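Local coordinates for protein glucose-6-phosphate isomerase (Plasmodium falciparum, PDB 3QKI) that probably catalyses the reversible isomerisation of glucose 6-phosphate to fructose 6-phosphate, the second step of glycolysis, at residues 394-399 and 535-540; 342-347 and 529-534; 365-368 and 372-375; 181-186 and 389-394; 133-138 and 306-311. All coordinates share one frame; numbering follows the deposited sequence.

Overall arrangement
Interactions 1 and 2 share helix 523-543, and interactions 1 and 4 share helix 388-400 and Gln394, so these three buried contacts form one connected helical core; interaction 4 also touches interaction 2. Their chemistry differs: interaction 1 is one isoleucine against two serines and a leucine, interaction 2 adds a hydrogen bond from a serine to a carboxylate, and interaction 4 is a meeting of two rings. Interactions 3 and 5 lie farther out, about 20 Å from the chain centre, are partly buried and have centres about 34 Å apart. Interaction 3 ends a helix with one backbone hydrogen bond and C-H...O contacts, whereas interaction 5 sets two indoles against the start of helix 135-154.

Interaction 1 of 5, residues 394-399 and 535-540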
# COMPACT_ATOMS: atom_id res chain seq x y z
N GLN A 394 -2.14 8.00 6.47
CA GLN A 394 -3.08 8.58 7.43
C GLN A 394 -2.59 9.95 7.94
O GLN A 394 -3.36 10.91 7.93
CB GLN A 394 -3.39 7.66 8.62
CG GLN A 394 -4.28 8.39 9.65
CD GLN A 394 -4.59 7.65 10.90
OE1 GLN A 394 -3.79 6.90 11.40
NE2 GLN A 394 -5.79 7.86 11.43
N LEU A 395 -1.33 10.02 8.39
CA LEU A 395 -0.73 11.24 8.94
C LEU A 395 -0.94 12.42 8.00
O LEU A 395 -1.40 13.47 8.43
CB LEU A 395 0.76 11.03 9.26
CG LEU A 395 1.55 12.27 9.76
CD1 LEU A 395 1.01 12.76 11.10
CD2 LEU A 395 3.02 11.96 9.89
N SER A 396 -0.67 12.24 6.69
CA SER A 396 -0.82 13.30 5.70
C SER A 396 -2.27 13.53 5.30
O SER A 396 -2.77 14.64 5.41
CB SER A 396 -0.01 12.95 4.45
OG SER A 396 1.34 12.74 4.83
N MET A 397 -2.92 12.47 4.77
CA MET A 397 -4.26 12.55 4.20
C MET A 397 -5.37 12.89 5.16
O MET A 397 -6.27 13.65 4.80
CB MET A 397 -4.56 11.30 3.37
CG MET A 397 -3.61 11.16 2.19
SD MET A 397 -3.72 9.65 1.26
CE MET A 397 -5.26 9.89 0.35
N GLU A 398 -5.33 12.34 6.37
CA GLU A 398 -6.37 12.65 7.36
C GLU A 398 -6.15 14.03 7.96
O GLU A 398 -7.10 14.71 8.32
CB GLU A 398 -6.50 11.52 8.39
CG GLU A 398 -7.72 11.65 9.27
CD GLU A 398 -7.84 10.55 10.29
OE1 GLU A 398 -7.03 10.52 11.24
OE2 GLU A 398 -8.76 9.70 10.14
N SER A 399 -4.89 14.48 8.04
CA SER A 399 -4.64 15.81 8.61
C SER A 399 -4.99 16.86 7.58
O SER A 399 -5.70 17.80 7.88
CB SER A 399 -3.16 16.00 8.98
OG SER A 399 -2.69 15.16 10.02
N SER A 535 6.28 16.88 11.69
CA SER A 535 6.61 18.30 11.57
C SER A 535 6.24 18.83 10.18
O SER A 535 5.62 19.88 10.08
CB SER A 535 8.09 18.54 11.85
OG SER A 535 8.45 18.08 13.14
N ARG A 536 6.59 18.08 9.10
CA ARG A 536 6.28 18.46 7.73
C ARG A 536 4.78 18.66 7.54
O ARG A 536 4.39 19.65 6.94
CB ARG A 536 6.84 17.41 6.73
CG ARG A 536 6.53 17.67 5.25
CD ARG A 536 5.34 16.83 4.81
NE ARG A 536 5.12 16.82 3.36
CZ ARG A 536 5.73 15.99 2.52
NH1 ARG A 536 6.63 15.13 2.96
NH2 ARG A 536 5.44 16.03 1.22
N ILE A 537 3.95 17.71 8.06
CA ILE A 537 2.49 17.80 7.95
C ILE A 537 1.91 19.00 8.70
O ILE A 537 1.05 19.71 8.15
CB ILE A 537 1.81 16.44 8.25
CG1 ILE A 537 2.04 15.46 7.05
CG2 ILE A 537 0.34 16.56 8.59
CD1 ILE A 537 1.72 16.05 5.57
N VAL A 538 2.41 19.27 9.91
CA VAL A 538 1.99 20.41 10.70
C VAL A 538 2.34 21.73 9.94
O VAL A 538 1.48 22.59 9.80
CB VAL A 538 2.59 20.36 12.14
CG1 VAL A 538 2.50 21.72 12.83
CG2 VAL A 538 1.93 19.27 12.97
N ALA A 539 3.57 21.83 9.39
CA ALA A 539 4.00 23.01 8.64
C ALA A 539 3.15 23.18 7.39
O ALA A 539 2.72 24.29 7.10
CB ALA A 539 5.47 22.88 8.24
N GLU A 540 2.85 22.07 6.70
CA GLU A 540 2.08 22.11 5.48
C GLU A 540 0.62 22.55 5.68
O GLU A 540 0.08 23.27 4.82
CB GLU A 540 2.21 20.80 4.69
CG GLU A 540 1.95 21.01 3.21
CD GLU A 540 2.33 19.86 2.30
OE1 GLU A 540 2.91 18.86 2.79
OE2 GLU A 540 2.06 19.97 1.09
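Ile537 is the one residue of 535-540 that carries the contact with 394-399, and it does so with three of its carbons spread over Leu395, Ser396 and Ser399. The first torsion (chi1 -73°) places CG1 beside the backbone N and CG2 beside the carbonyl carbon, and the two branches part. The CG1 arm carries CD1 to Ser396, whose OG lies 3.4 Å from Ile537 CD1. CG2 faces Leu395 and Ser399, 3.6 Å from Ser399 CB and 3.5 Å from the carbonyl O of Leu395. Behind these, Leu395 CG comes within 4.2 Å of Ile537 CG1, the one apolar side-chain pair. The segments run nearly parallel, their N-to-C directions 17° apart, with axes 9.9 Å from each other.

The serine hydroxyls turn back on their own helix. Ser399 OG donates to Leu395 O at 2.7 Å, in the carbonyl plane, and also bonds Arg312; Ser396 OG pairs with Ile392 O. On the far side of helix 388-400, Gln394 NE2 bonds Glu398 OE1, which also forms a salt bridge with Arg312; Gln394 and Glu398 both bind fructose 6-phosphate in this protein. Arg536 and Glu540 form a salt bridge within helix 523-543, with Glu444 a second partner of the arginine.

No hydrogen bond joins the two segments. Adhesion therefore rests on van der Waals contact between a branched aliphatic chain and small polar residues whose OG atoms are already bonded to their own helix, behind the face that bears Gln394 and Glu398.

Interaction 2 of 5, residues 342-347 and 529-534; sequences DMDEHF and LLSLYE
Met343 and Asp344, successive residues of helix 330-349, both meet Ser531 on helix 523-543, and their conformations divide the work between them. Met343 has CG anti to its backbone N, then bends at chi2 and chi3, so the chain folds across the neighbouring helix instead of running straight out. Its CG lies 3.3 Å from Ser531 OG and 3.6 Å from the backbone N of Leu532. The folded end brings Met343 CE to 4.2 Å from Leu532 CB.

Asp344 starts from the flank of the contact, but with CG beside its own N (chi1 -70°) the carboxylate swings in to the serine. Ser531 OG donates to Asp344 OD1 over 2.8 Å. The hydroxyl approaches from above the carboxylate plane, 40° out of it. Asp344 OD1 is its main acceptor; Cys340 O, one turn back on helix 330-349, is a weak and secondary partner. Close packing of this kind fits the helix geometry: the segments cross at -33° with axes 8.8 Å apart, and the small Ser531 faces Met343 directly.

The other oxygen of Asp344, OD2, is held in a salt bridge by Arg117, and Arg117 also pairs with Glu534 OE1. Asp344 OD1 and Glu534 OE1 are 5.3 Å apart, and the shared arginine would be expected to offset the proximity of their like charges. A buried carboxylate is thus supported by a hydroxyl from one helix and a guanidinium from elsewhere in the chain, while the methionine supplies apolar contact beside this polar link.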
# COMPACT_ATOMS: atom_id res chain seq x y z
N ASP A 342 14.72 15.73 19.34
CA ASP A 342 15.75 16.50 18.65
C ASP A 342 15.27 17.07 17.32
O ASP A 342 15.59 18.22 17.01
CB ASP A 342 17.04 15.69 18.48
CG ASP A 342 17.80 15.51 19.79
OD1 ASP A 342 17.48 16.23 20.77
OD2 ASP A 342 18.70 14.65 19.83
N MET A 343 14.45 16.32 16.58
CA MET A 343 13.85 16.83 15.34
C MET A 343 12.78 17.90 15.67
O MET A 343 12.70 18.90 14.96
CB MET A 343 13.28 15.69 14.48
CG MET A 343 12.65 16.16 13.15
SD MET A 343 13.74 17.11 12.06
CE MET A 343 14.78 15.82 11.50
N ASP A 344 11.98 17.72 16.76
CA ASP A 344 11.00 18.72 17.20
C ASP A 344 11.70 20.06 17.48
O ASP A 344 11.22 21.11 17.02
CB ASP A 344 10.27 18.29 18.49
CG ASP A 344 9.29 17.14 18.34
OD1 ASP A 344 8.94 16.79 17.19
OD2 ASP A 344 8.95 16.53 19.38
N GLU A 345 12.84 20.02 18.21
CA GLU A 345 13.64 21.21 18.56
C GLU A 345 14.17 21.92 17.33
O GLU A 345 14.14 23.15 17.26
CB GLU A 345 14.79 20.84 19.51
CG GLU A 345 14.31 20.44 20.90
CD GLU A 345 13.94 21.61 21.80
OE1 GLU A 345 14.85 22.38 22.16
OE2 GLU A 345 12.75 21.74 22.16
N HIS A 346 14.60 21.14 16.32
CA HIS A 346 15.08 21.66 15.04
C HIS A 346 13.91 22.37 14.34
O HIS A 346 14.04 23.52 13.89
CB HIS A 346 15.62 20.52 14.15
CG HIS A 346 15.90 20.94 12.76
ND1 HIS A 346 17.05 21.67 12.45
CD2 HIS A 346 15.17 20.77 11.64
CE1 HIS A 346 16.98 21.90 11.15
NE2 HIS A 346 15.87 21.38 10.61
N PHE A 347 12.76 21.69 14.27
CA PHE A 347 11.56 22.24 13.63
C PHE A 347 11.14 23.59 14.26
O PHE A 347 10.82 24.55 13.55
CB PHE A 347 10.41 21.23 13.73
CG PHE A 347 9.07 21.67 13.19
CD1 PHE A 347 8.97 22.32 11.96
CD2 PHE A 347 7.90 21.33 13.84
CE1 PHE A 347 7.73 22.69 11.44
CE2 PHE A 347 6.65 21.65 13.30
CZ PHE A 347 6.57 22.30 12.09
N LEU A 529 13.03 10.33 11.77
CA LEU A 529 12.17 10.10 10.60
C LEU A 529 10.68 10.37 10.92
O LEU A 529 10.01 11.04 10.14
CB LEU A 529 12.40 8.69 10.00
CG LEU A 529 11.60 8.31 8.75
CD1 LEU A 529 11.94 9.21 7.56
CD2 LEU A 529 11.83 6.84 8.38
N LEU A 530 10.17 9.85 12.04
CA LEU A 530 8.79 10.08 12.44
C LEU A 530 8.51 11.56 12.65
O LEU A 530 7.55 12.08 12.07
CB LEU A 530 8.41 9.31 13.73
CG LEU A 530 7.03 9.67 14.30
CD1 LEU A 530 5.91 9.12 13.44
CD2 LEU A 530 6.92 9.32 15.74
N SER A 531 9.36 12.23 13.44
CA SER A 531 9.15 13.64 13.75
C SER A 531 9.28 14.51 12.50
O SER A 531 8.54 15.47 12.37
CB SER A 531 10.08 14.10 14.87
OG SER A 531 10.03 15.52 15.00
N LEU A 532 10.17 14.15 11.58
CA LEU A 532 10.37 14.87 10.34
C LEU A 532 9.04 14.97 9.57
O LEU A 532 8.68 16.05 9.13
CB LEU A 532 11.47 14.18 9.48
CG LEU A 532 11.67 14.70 8.05
CD1 LEU A 532 12.02 16.16 8.05
CD2 LEU A 532 12.73 13.88 7.31
N TYR A 533 8.31 13.85 9.44
CA TYR A 533 7.03 13.82 8.74
C TYR A 533 5.89 14.44 9.55
O TYR A 533 5.08 15.18 8.97
CB TYR A 533 6.69 12.39 8.22
CG TYR A 533 7.38 12.12 6.91
CD1 TYR A 533 8.73 11.76 6.86
CD2 TYR A 533 6.72 12.32 5.70
CE1 TYR A 533 9.40 11.60 5.65
CE2 TYR A 533 7.38 12.15 4.47
CZ TYR A 533 8.72 11.78 4.46
OH TYR A 533 9.38 11.60 3.25
N GLU A 534 5.87 14.23 10.88
CA GLU A 534 4.84 14.88 11.73
C GLU A 534 5.02 16.41 11.63
O GLU A 534 4.05 17.14 11.43
CB GLU A 534 4.94 14.43 13.20
CG GLU A 534 4.51 13.00 13.49
CD GLU A 534 4.52 12.62 14.96
OE1 GLU A 534 5.08 13.38 15.78
OE2 GLU A 534 3.92 11.57 15.31

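Interaction 3 of 5, residues 365-368 and 372-375; sequences FYNS and DYKN
Asn367 and Ser368, on the last turns of helix 356-371, meet the chain as it leaves that helix through Asp372 and Tyr373. Asn367 comes first and uses its carbonyl. Tyr373 N donates to Asn367 O over 3.0 Å, with an N-H...O angle of 163°; the donor stands 32° from the carbonyl plane. The helix ends where the positive phi of Asp372 (61°) turns the backbone, and the tyrosine amide thereby reaches back to Asn367. The same carbonyl oxygen is approached by the tyrosine side chain, with Tyr373 CB 3.5 Å from Asn367 O. With CG set beside its backbone N, the tyrosine ring passes next to Asn367, whose CB is 4.2 Å from Tyr373 CD2. The amide end of Asn367 looks elsewhere and bonds Gln71 through ND2.

Ser368 follows with backbone contacts of the C-H...O kind. Asp372 CA lies 3.2 Å from Ser368 O, and in the reverse sense Ser368 CA is 3.4 Å from Tyr373 O. Ser368 O is also bonded by Asn414 ND2, which reaches Asp372 OD2 as well, so one asparagine amide joins the helix end to the residue that turns the chain.

Tyr373 packs on Phe371, Val440 and Pro442, and Lys374 meets Gln439 of the second subunit. On the helix side, Phe365 and Tyr366 rest against helix 27-39 through Tyr29 and Ser36, and Tyr366 also against Thr77 and Leu81 of helix 75-87; beyond the turn the chain enters strand 375-380, beside strand 418-420 in the mixed sheet.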
# COMPACT_ATOMS: atom_id res chain seq x y z
N PHE A 365 4.04 21.81 -1.10
CA PHE A 365 3.09 22.89 -1.38
C PHE A 365 3.31 23.44 -2.78
O PHE A 365 2.36 23.63 -3.53
CB PHE A 365 3.25 23.99 -0.30
CG PHE A 365 2.45 25.25 -0.56
CD1 PHE A 365 1.08 25.29 -0.31
CD2 PHE A 365 3.07 26.40 -1.03
CE1 PHE A 365 0.34 26.46 -0.54
CE2 PHE A 365 2.33 27.56 -1.29
CZ PHE A 365 0.97 27.59 -1.05
N TYR A 366 4.60 23.71 -3.13
CA TYR A 366 5.01 24.23 -4.43
C TYR A 366 4.61 23.27 -5.58
O TYR A 366 3.94 23.69 -6.52
CB TYR A 366 6.54 24.43 -4.40
CG TYR A 366 7.16 24.92 -5.68
CD1 TYR A 366 7.06 26.26 -6.05
CD2 TYR A 366 7.93 24.08 -6.47
CE1 TYR A 366 7.66 26.74 -7.21
CE2 TYR A 366 8.54 24.54 -7.64
CZ TYR A 366 8.41 25.87 -8.00
OH TYR A 366 9.02 26.33 -9.14
N ASN A 367 4.97 21.98 -5.46
CA ASN A 367 4.61 20.95 -6.45
C ASN A 367 3.13 20.81 -6.64
O ASN A 367 2.66 20.72 -7.78
CB ASN A 367 5.22 19.60 -6.09
CG ASN A 367 6.70 19.56 -6.33
OD1 ASN A 367 7.23 20.32 -7.12
ND2 ASN A 367 7.40 18.67 -5.63
N SER A 368 2.38 20.82 -5.54
CA SER A 368 0.92 20.68 -5.62
C SER A 368 0.25 21.94 -6.18
O SER A 368 -0.59 21.84 -7.07
CB SER A 368 0.35 20.32 -4.25
OG SER A 368 -1.07 20.36 -4.25
N ASP A 372 0.51 21.51 -10.09
CA ASP A 372 -0.70 20.70 -10.01
C ASP A 372 -0.40 19.20 -9.88
O ASP A 372 -1.12 18.35 -10.43
CB ASP A 372 -1.69 21.05 -11.15
CG ASP A 372 -3.14 21.00 -10.74
OD1 ASP A 372 -3.93 20.41 -11.49
OD2 ASP A 372 -3.49 21.57 -9.68
N TYR A 373 0.70 18.88 -9.18
CA TYR A 373 1.12 17.50 -8.88
C TYR A 373 0.42 17.07 -7.59
O TYR A 373 0.86 17.39 -6.48
CB TYR A 373 2.65 17.40 -8.76
CG TYR A 373 3.41 17.69 -10.04
CD1 TYR A 373 2.80 17.54 -11.29
CD2 TYR A 373 4.74 18.10 -10.01
CE1 TYR A 373 3.49 17.80 -12.47
CE2 TYR A 373 5.44 18.36 -11.19
CZ TYR A 373 4.81 18.22 -12.41
OH TYR A 373 5.48 18.49 -13.58
N LYS A 374 -0.72 16.42 -7.75
CA LYS A 374 -1.61 16.01 -6.64
C LYS A 374 -1.30 14.65 -6.01
O LYS A 374 -2.13 14.09 -5.28
CB LYS A 374 -3.06 16.13 -7.06
CG LYS A 374 -3.46 17.52 -7.59
CD LYS A 374 -4.98 17.58 -7.68
CE LYS A 374 -5.44 18.30 -8.91
NZ LYS A 374 -6.87 18.69 -8.80
N ASN A 375 -0.09 14.13 -6.24
CA ASN A 375 0.32 12.85 -5.66
C ASN A 375 1.70 12.95 -5.06
O ASN A 375 2.47 13.81 -5.47
CB ASN A 375 0.33 11.74 -6.72
CG ASN A 375 -1.01 11.38 -7.24
OD1 ASN A 375 -1.74 10.61 -6.65
ND2 ASN A 375 -1.37 11.96 -8.35

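Interaction 4 of 5, residues 181-186 and 389-394; sequences TEFVYE and SAHIQQ
The phosphoglucose isomerase fold places two sugar isomerase (SIS) domains side by side, each an alpha-beta unit with a largely parallel sheet, and this contact joins a helix of each half. Helix 179-197 follows strand 168-172 of the five-stranded parallel sheet; helix 388-400 follows strand 375-380 of the mixed sheet. The meeting point lies about 4 Å from the centre of the chain, close to the substrate site: the side chain of His391 is about 6 Å from Gly176, and Gln394 on the same helix binds fructose 6-phosphate in this protein.

Only two residues carry the contact, Phe183 and His391, and each directs its CB at the opposite helix. The CB atoms approach to 4.0 Å, Phe183 CB to His391 CB. Beyond them the two rings are almost parallel, with planes at 10°, yet they are slid so far past one another that their centroids are 5.9 Å apart and overlap is slight. His391 reaches this position with CG anti to the backbone N, whereas Phe183 has an unusual chi1 of 141°, away from the staggered positions, and in that setting its CD2 is the ring atom nearest the histidine.

Other groups surround the phenylalanine. Val184 CG2 rests against one face of its ring, 3.7 Å above the plane and displaced toward the rim, while Phe388, at the start of the partner helix, meets it with its ring steeply inclined. Leu179 touches His391, and Leu530 of helix 523-543 packs against both rings. The closest approach of all between the two segments is Phe183 CD2 to His391 CD2, 3.9 Å.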
# COMPACT_ATOMS: atom_id res chain seq x y z
N THR A 181 2.49 2.61 15.30
CA THR A 181 3.10 1.50 16.03
C THR A 181 3.63 0.43 15.06
O THR A 181 4.77 0.02 15.20
CB THR A 181 2.10 0.91 17.03
OG1 THR A 181 1.53 1.98 17.78
CG2 THR A 181 2.75 -0.13 17.97
N GLU A 182 2.79 -0.00 14.08
CA GLU A 182 3.21 -1.03 13.14
C GLU A 182 4.38 -0.57 12.27
O GLU A 182 5.30 -1.36 12.01
CB GLU A 182 2.03 -1.57 12.30
CG GLU A 182 2.50 -2.71 11.40
CD GLU A 182 1.42 -3.58 10.83
OE1 GLU A 182 0.34 -3.05 10.49
OE2 GLU A 182 1.65 -4.80 10.70
N PHE A 183 4.39 0.72 11.89
CA PHE A 183 5.51 1.28 11.13
C PHE A 183 6.80 1.06 11.97
O PHE A 183 7.74 0.46 11.47
CB PHE A 183 5.28 2.78 10.79
CG PHE A 183 6.49 3.70 10.89
CD1 PHE A 183 7.69 3.37 10.27
CD2 PHE A 183 6.43 4.88 11.62
CE1 PHE A 183 8.83 4.17 10.43
CE2 PHE A 183 7.55 5.71 11.72
CZ PHE A 183 8.74 5.35 11.13
N VAL A 184 6.81 1.52 13.22
CA VAL A 184 8.00 1.44 14.10
C VAL A 184 8.36 -0.00 14.43
O VAL A 184 9.54 -0.35 14.43
CB VAL A 184 7.89 2.33 15.37
CG1 VAL A 184 9.17 2.25 16.22
CG2 VAL A 184 7.59 3.78 15.01
N TYR A 185 7.37 -0.85 14.68
CA TYR A 185 7.58 -2.25 14.98
C TYR A 185 8.34 -2.97 13.83
O TYR A 185 9.40 -3.55 14.04
CB TYR A 185 6.24 -2.94 15.31
CG TYR A 185 6.44 -4.42 15.56
CD1 TYR A 185 7.13 -4.87 16.69
CD2 TYR A 185 6.04 -5.36 14.61
CE1 TYR A 185 7.40 -6.21 16.88
CE2 TYR A 185 6.32 -6.71 14.79
CZ TYR A 185 6.99 -7.13 15.93
OH TYR A 185 7.18 -8.46 16.15
N GLU A 186 7.79 -2.90 12.63
CA GLU A 186 8.42 -3.51 11.46
C GLU A 186 9.79 -2.88 11.13
O GLU A 186 10.70 -3.60 10.72
CB GLU A 186 7.47 -3.46 10.26
CG GLU A 186 6.31 -4.43 10.39
CD GLU A 186 6.69 -5.90 10.41
OE1 GLU A 186 7.71 -6.28 9.78
OE2 GLU A 186 5.99 -6.67 11.10
N SER A 389 4.88 3.94 4.68
CA SER A 389 3.93 4.55 3.73
C SER A 389 2.48 4.52 4.24
O SER A 389 1.78 5.53 4.12
CB SER A 389 4.01 3.81 2.39
OG SER A 389 3.12 4.30 1.41
N ALA A 390 2.02 3.38 4.81
CA ALA A 390 0.66 3.24 5.35
C ALA A 390 0.44 4.23 6.49
O ALA A 390 -0.65 4.80 6.59
CB ALA A 390 0.42 1.80 5.81
N HIS A 391 1.45 4.44 7.35
CA HIS A 391 1.36 5.43 8.43
C HIS A 391 1.35 6.87 7.83
O HIS A 391 0.46 7.65 8.19
CB HIS A 391 2.53 5.29 9.45
CG HIS A 391 2.53 6.40 10.46
ND1 HIS A 391 1.38 6.72 11.19
CD2 HIS A 391 3.51 7.28 10.78
CE1 HIS A 391 1.72 7.73 11.97
NE2 HIS A 391 2.98 8.11 11.76
N ILE A 392 2.30 7.19 6.93
CA ILE A 392 2.37 8.50 6.26
C ILE A 392 1.06 8.84 5.54
O ILE A 392 0.63 9.98 5.59
CB ILE A 392 3.65 8.68 5.38
CG1 ILE A 392 4.92 8.52 6.24
CG2 ILE A 392 3.66 10.03 4.62
CD1 ILE A 392 4.95 9.37 7.58
N GLN A 393 0.38 7.84 4.95
CA GLN A 393 -0.93 8.01 4.30
C GLN A 393 -1.95 8.59 5.24
O GLN A 393 -2.58 9.58 4.87
CB GLN A 393 -1.45 6.67 3.79
CG GLN A 393 -1.22 6.46 2.36
CD GLN A 393 -1.89 5.19 1.89
OE1 GLN A 393 -2.32 4.34 2.68
NE2 GLN A 393 -2.00 5.05 0.58
N GLN A 394 -2.14 8.00 6.47
CA GLN A 394 -3.08 8.58 7.43
C GLN A 394 -2.59 9.95 7.94
O GLN A 394 -3.36 10.91 7.93
CB GLN A 394 -3.39 7.66 8.62
CG GLN A 394 -4.28 8.39 9.65
CD GLN A 394 -4.59 7.65 10.90
OE1 GLN A 394 -3.79 6.90 11.40
NE2 GLN A 394 -5.79 7.86 11.43

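Interaction 5 of 5, residues 133-138 and 306-311; sequences KNVLED and WDWVGG
Trp306 and Trp308 present the benzene parts of their indoles to the start of helix 135-154, each meeting one residue there. Trp308 CZ2 lies 3.7 Å from Val135 CB, and Val135 CG1 adds a longer contact at 4.0 Å from Trp308 NE1. Valine and indole run antiparallel alongside one another. Trp306 meets Asp138, three residues on: its CZ2 is 3.6 Å from Asp138 CB and 3.5 Å from the carbonyl O of Asp138. No hydrogen bond spans the segments.

The second shell explains these positions. The loop makes a type I beta turn from Trp306 to Val309, closed by Val309 N to Trp306 O at 3.0 Å, so both indoles leave on the same side. Trp308 has CG between its backbone N and carbonyl carbon (chi1 41°), and Trp306 CB lies 3.4 Å above its ring, toward the rim. Trp306 NE1 donates to Glu304 OE1, and both indoles also touch Val139.

On the helix side, Asn134 is the N-cap: its OD1 accepts from Leu136 N at 3.2 Å, while its side chain also bonds Ile123 and Ile128. Trp306 comes within about 5 Å of Lys250, side chain to side chain, and Lys250 binds fructose 6-phosphate in this protein. The contact thus pairs an N-capped helix start with a tryptophan-bearing turn at the margin of the substrate site.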
# COMPACT_ATOMS: atom_id res chain seq x y z
N LYS A 133 -1.81 22.79 35.56
CA LYS A 133 -1.04 21.56 35.77
C LYS A 133 0.02 21.43 34.67
O LYS A 133 -0.30 21.62 33.49
CB LYS A 133 -1.98 20.34 35.81
CG LYS A 133 -1.31 18.96 35.87
N ASN A 134 1.29 21.10 35.05
CA ASN A 134 2.37 20.86 34.08
C ASN A 134 2.11 19.50 33.45
O ASN A 134 2.28 18.47 34.11
CB ASN A 134 3.76 20.90 34.73
CG ASN A 134 4.91 20.60 33.78
OD1 ASN A 134 4.76 20.60 32.55
ND2 ASN A 134 6.10 20.38 34.32
N VAL A 135 1.66 19.49 32.17
CA VAL A 135 1.33 18.27 31.43
C VAL A 135 2.49 17.28 31.34
O VAL A 135 2.24 16.08 31.24
CB VAL A 135 0.63 18.51 30.05
CG1 VAL A 135 -0.69 19.22 30.23
CG2 VAL A 135 1.53 19.26 29.08
N LEU A 136 3.76 17.77 31.46
CA LEU A 136 4.96 16.92 31.43
C LEU A 136 5.01 15.95 32.61
O LEU A 136 5.62 14.89 32.51
CB LEU A 136 6.24 17.74 31.29
CG LEU A 136 6.39 18.58 30.02
CD1 LEU A 136 7.77 19.20 29.96
CD2 LEU A 136 6.17 17.73 28.75
N GLU A 137 4.33 16.30 33.73
CA GLU A 137 4.23 15.44 34.89
C GLU A 137 3.33 14.23 34.57
O GLU A 137 3.63 13.13 34.99
CB GLU A 137 3.69 16.22 36.09
CG GLU A 137 4.68 17.27 36.57
CD GLU A 137 5.76 16.84 37.55
OE1 GLU A 137 5.81 15.64 37.92
OE2 GLU A 137 6.55 17.72 37.96
N ASP A 138 2.25 14.45 33.81
CA ASP A 138 1.35 13.38 33.37
C ASP A 138 2.09 12.50 32.35
O ASP A 138 1.98 11.28 32.43
CB ASP A 138 0.10 13.98 32.72
CG ASP A 138 -0.85 14.67 33.67
OD1 ASP A 138 -1.20 14.07 34.70
OD2 ASP A 138 -1.28 15.80 33.35
N TRP A 306 -3.85 11.72 26.36
CA TRP A 306 -4.66 12.93 26.52
C TRP A 306 -5.34 13.42 25.25
O TRP A 306 -4.90 13.07 24.15
CB TRP A 306 -3.80 14.01 27.20
CG TRP A 306 -3.17 13.48 28.45
CD1 TRP A 306 -3.77 13.37 29.68
CD2 TRP A 306 -1.94 12.73 28.53
NE1 TRP A 306 -2.97 12.63 30.53
CE2 TRP A 306 -1.85 12.23 29.85
CE3 TRP A 306 -0.92 12.42 27.61
CZ2 TRP A 306 -0.75 11.47 30.29
CZ3 TRP A 306 0.17 11.68 28.05
CH2 TRP A 306 0.25 11.22 29.37
N ASP A 307 -6.40 14.24 25.40
CA ASP A 307 -7.14 14.75 24.25
C ASP A 307 -6.32 15.61 23.29
O ASP A 307 -6.69 15.73 22.12
CB ASP A 307 -8.50 15.39 24.64
CG ASP A 307 -8.44 16.73 25.35
OD1 ASP A 307 -9.53 17.28 25.65
OD2 ASP A 307 -7.31 17.22 25.62
N TRP A 308 -5.19 16.19 23.76
CA TRP A 308 -4.27 16.99 22.95
C TRP A 308 -3.29 16.12 22.12
O TRP A 308 -2.42 16.64 21.42
CB TRP A 308 -3.56 18.09 23.76
CG TRP A 308 -3.10 17.69 25.13
CD1 TRP A 308 -3.67 18.06 26.32
CD2 TRP A 308 -1.93 16.93 25.46
NE1 TRP A 308 -2.95 17.54 27.36
CE2 TRP A 308 -1.86 16.87 26.87
CE3 TRP A 308 -0.93 16.29 24.70
CZ2 TRP A 308 -0.84 16.18 27.53
CZ3 TRP A 308 0.09 15.63 25.36
CH2 TRP A 308 0.13 15.57 26.76
N VAL A 309 -3.48 14.78 22.19
CA VAL A 309 -2.76 13.79 21.40
C VAL A 309 -3.74 13.31 20.31
O VAL A 309 -4.66 12.56 20.61
CB VAL A 309 -2.23 12.57 22.22
CG1 VAL A 309 -1.40 11.65 21.32
CG2 VAL A 309 -1.41 13.01 23.42
N GLY A 310 -3.52 13.72 19.07
CA GLY A 310 -4.35 13.26 17.96
C GLY A 310 -4.00 11.82 17.62
O GLY A 310 -2.84 11.46 17.75
N GLY A 311 -4.98 11.00 17.26
CA GLY A 311 -4.79 9.60 16.90
C GLY A 311 -3.61 9.35 15.97
O GLY A 311 -2.72 8.57 16.29